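Local coordinates for periplasmic divalent cation tolerance protein (Thermotoga maritima, PDB 1O5J), which is probably involved in resistance toward heavy metals, and probably binds copper ions, as a homotrimer of the CutA family, at residues 14-19 and 65-70. Residues are numbered along the deposited sequence; the frame is centred on the assembly and turned at random.
Sequences ILVYST and AIFKTT
Ile14, Val16 and Ser18 pair with Thr69, Phe67 and Ala65 as three antiparallel hydrogen-bonded pairs, each closed by two backbone bonds. The six N-H...O angles lie between 156° and 170°, and the shortest bond runs from Ile14 N to Thr69 O at 2.7 Å. Between these rungs, Leu15-Lys68 and Tyr17-Ile66 are non-hydrogen-bonded pairs, where CA-H...O contacts take over; Tyr17 CA lies 3.4 Å from Ala65 O.

Apolar contacts divide between the two faces of the sheet. On the face of Ile14 and Thr69, the side chains run alongside each other, and Ile14 CG1 approaches Thr69 CG2 to 3.5 Å, a tight carbon pair. Ile14 CG1 sits between backbone N and carbonyl carbon (chi1 63°), as does Thr69 CG2, and the two branches meet. Farther along, the Phe67 ring turns its edge to Ser18 CB (4.4 Å to CE2). Helix 74-84 covers this face through Leu77 and Leu81.

On the other face, Leu15 CD1 presses against Lys68 CG at 3.4 Å and also reaches Ile66 CD1 at 4.0 Å. Ile66 CG2 meets the edge of the Tyr17 ring, near its plane, 3.7 Å from CD2. Tyr17 of a second subunit packs on Ile66 and Lys68, while Tyr17 OH bonds to Asn43 of the third.

Polar ends hydrogen-bond beyond the pair, within the same chain: Lys68 NZ with Asn43 OD1, Thr69 OG1 with Leu38 O and Ser18 OG with Ala91 O.

The strand order 41-53, 56-70, 13-20, 92-100 makes this the central pair of the ferredoxin-like CutA sheet. With all 11 touching residues buried, the chemistry implies six backbone bonds satisfying the paired main chain, a largely apolar face of Ile14, Val16 and Phe67 under helix 74-84, and a face toward the neighbouring subunits, buried polar ends being held by their own hydrogen bonds.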
loop_
_atom_site.group_PDB
_atom_site.type_symbol
_atom_site.label_atom_id
_atom_site.label_comp_id
_atom_site.label_asym_id
_atom_site.label_seq_id
_atom_site.Cartn_x
_atom_site.Cartn_y
_atom_site.Cartn_z
ATOM N N ILE A 14 4.524 9.916 -8.164
ATOM C CA ILE A 14 4.146 9.824 -6.775
ATOM C C ILE A 14 2.924 8.954 -6.601
ATOM O O ILE A 14 2.156 8.711 -7.541
ATOM C CB ILE A 14 3.886 11.198 -6.125
ATOM C CG1 ILE A 14 2.714 11.904 -6.796
ATOM C CG2 ILE A 14 5.150 12.045 -6.092
ATOM C CD1 ILE A 14 2.184 13.015 -5.987
ATOM N N LEU A 15 2.738 8.562 -5.347
ATOM C CA LEU A 15 1.606 7.795 -4.908
ATOM C C LEU A 15 0.968 8.535 -3.742
ATOM O O LEU A 15 1.622 8.802 -2.740
ATOM C CB LEU A 15 2.104 6.427 -4.476
ATOM C CG LEU A 15 1.141 5.284 -4.622
ATOM C CD1 LEU A 15 0.735 5.141 -6.093
ATOM C CD2 LEU A 15 1.824 4.002 -4.051
ATOM N N VAL A 16 -0.277 8.945 -3.917
ATOM C CA VAL A 16 -1.043 9.620 -2.866
ATOM C C VAL A 16 -2.161 8.654 -2.415
ATOM O O VAL A 16 -2.817 8.023 -3.239
ATOM C CB VAL A 16 -1.618 10.932 -3.397
ATOM C CG1 VAL A 16 -2.517 11.627 -2.395
ATOM C CG2 VAL A 16 -0.498 11.824 -3.794
ATOM N N TYR A 17 -2.354 8.556 -1.104
ATOM C CA TYR A 17 -3.351 7.663 -0.462
ATOM C C TYR A 17 -4.405 8.491 0.239
ATOM O O TYR A 17 -4.085 9.484 0.914
ATOM C CB TYR A 17 -2.626 6.818 0.571
ATOM C CG TYR A 17 -3.394 5.710 1.232
ATOM C CD1 TYR A 17 -4.149 5.955 2.368
ATOM C CD2 TYR A 17 -3.325 4.390 0.766
ATOM C CE1 TYR A 17 -4.837 4.916 3.031
ATOM C CE2 TYR A 17 -4.044 3.333 1.423
ATOM C CZ TYR A 17 -4.812 3.626 2.542
ATOM O OH TYR A 17 -5.524 2.645 3.243
ATOM N N SER A 18 -5.664 8.079 0.097
ATOM C CA SER A 18 -6.741 8.596 0.940
ATOM C C SER A 18 -7.786 7.510 1.187
ATOM O O SER A 18 -7.728 6.412 0.579
ATOM C CB SER A 18 -7.362 9.831 0.334
ATOM O OG SER A 18 -8.338 10.450 1.181
ATOM N N THR A 19 -8.683 7.778 2.129
ATOM C CA THR A 19 -9.825 6.904 2.380
ATOM C C THR A 19 -11.141 7.652 2.265
ATOM O O THR A 19 -11.206 8.835 2.512
ATOM C CB THR A 19 -9.717 6.216 3.770
ATOM O OG1 THR A 19 -9.901 7.165 4.827
ATOM C CG2 THR A 19 -8.342 5.671 3.989
ATOM N N ALA A 65 -7.960 4.469 -1.525
ATOM C CA ALA A 65 -7.539 4.629 -2.921
ATOM C C ALA A 65 -6.099 5.107 -2.967
ATOM O O ALA A 65 -5.690 5.922 -2.125
ATOM C CB ALA A 65 -8.428 5.584 -3.657
ATOM N N ILE A 66 -5.331 4.497 -3.858
ATOM C CA ILE A 66 -4.049 5.044 -4.240
ATOM C C ILE A 66 -4.200 5.672 -5.604
ATOM O O ILE A 66 -4.817 5.084 -6.496
ATOM C CB ILE A 66 -2.894 4.005 -4.225
ATOM C CG1 ILE A 66 -3.087 2.877 -5.201
ATOM C CG2 ILE A 66 -2.690 3.457 -2.788
ATOM C CD1 ILE A 66 -1.783 2.074 -5.367
ATOM N N PHE A 67 -3.678 6.874 -5.691
ATOM C CA PHE A 67 -3.732 7.740 -6.851
ATOM C C PHE A 67 -2.324 7.857 -7.350
ATOM O O PHE A 67 -1.403 8.147 -6.564
ATOM C CB PHE A 67 -4.210 9.108 -6.430
ATOM C CG PHE A 67 -5.582 9.103 -5.847
ATOM C CD1 PHE A 67 -6.659 8.705 -6.623
ATOM C CD2 PHE A 67 -5.806 9.471 -4.529
ATOM C CE1 PHE A 67 -7.937 8.698 -6.092
ATOM C CE2 PHE A 67 -7.078 9.489 -4.002
ATOM C CZ PHE A 67 -8.142 9.071 -4.794
ATOM N N LYS A 68 -2.130 7.541 -8.620
ATOM C CA LYS A 68 -0.776 7.542 -9.214
ATOM C C LYS A 68 -0.649 8.755 -10.100
ATOM O O LYS A 68 -1.501 8.992 -10.930
ATOM C CB LYS A 68 -0.569 6.240 -9.974
ATOM C CG LYS A 68 -0.826 4.992 -9.112
ATOM C CD LYS A 68 -0.849 3.715 -9.934
ATOM C CE LYS A 68 -1.544 2.588 -9.217
ATOM N NZ LYS A 68 -1.442 1.340 -10.077
ATOM N N THR A 69 0.401 9.551 -9.913
ATOM C CA THR A 69 0.542 10.787 -10.679
ATOM C C THR A 69 1.993 11.252 -10.660
ATOM O O THR A 69 2.863 10.503 -10.214
ATOM C CB THR A 69 -0.472 11.853 -10.148
ATOM O OG1 THR A 69 -0.565 12.933 -11.071
ATOM C CG2 THR A 69 -0.039 12.485 -8.807
ATOM N N THR A 70 2.250 12.459 -11.166
ATOM C CA THR A 70 3.564 13.011 -11.174
ATOM C C THR A 70 3.655 14.018 -10.051
ATOM O O THR A 70 2.637 14.553 -9.568
ATOM C CB THR A 70 3.826 13.678 -12.505
ATOM O OG1 THR A 70 2.904 14.761 -12.699
ATOM C CG2 THR A 70 3.497 12.713 -13.621
#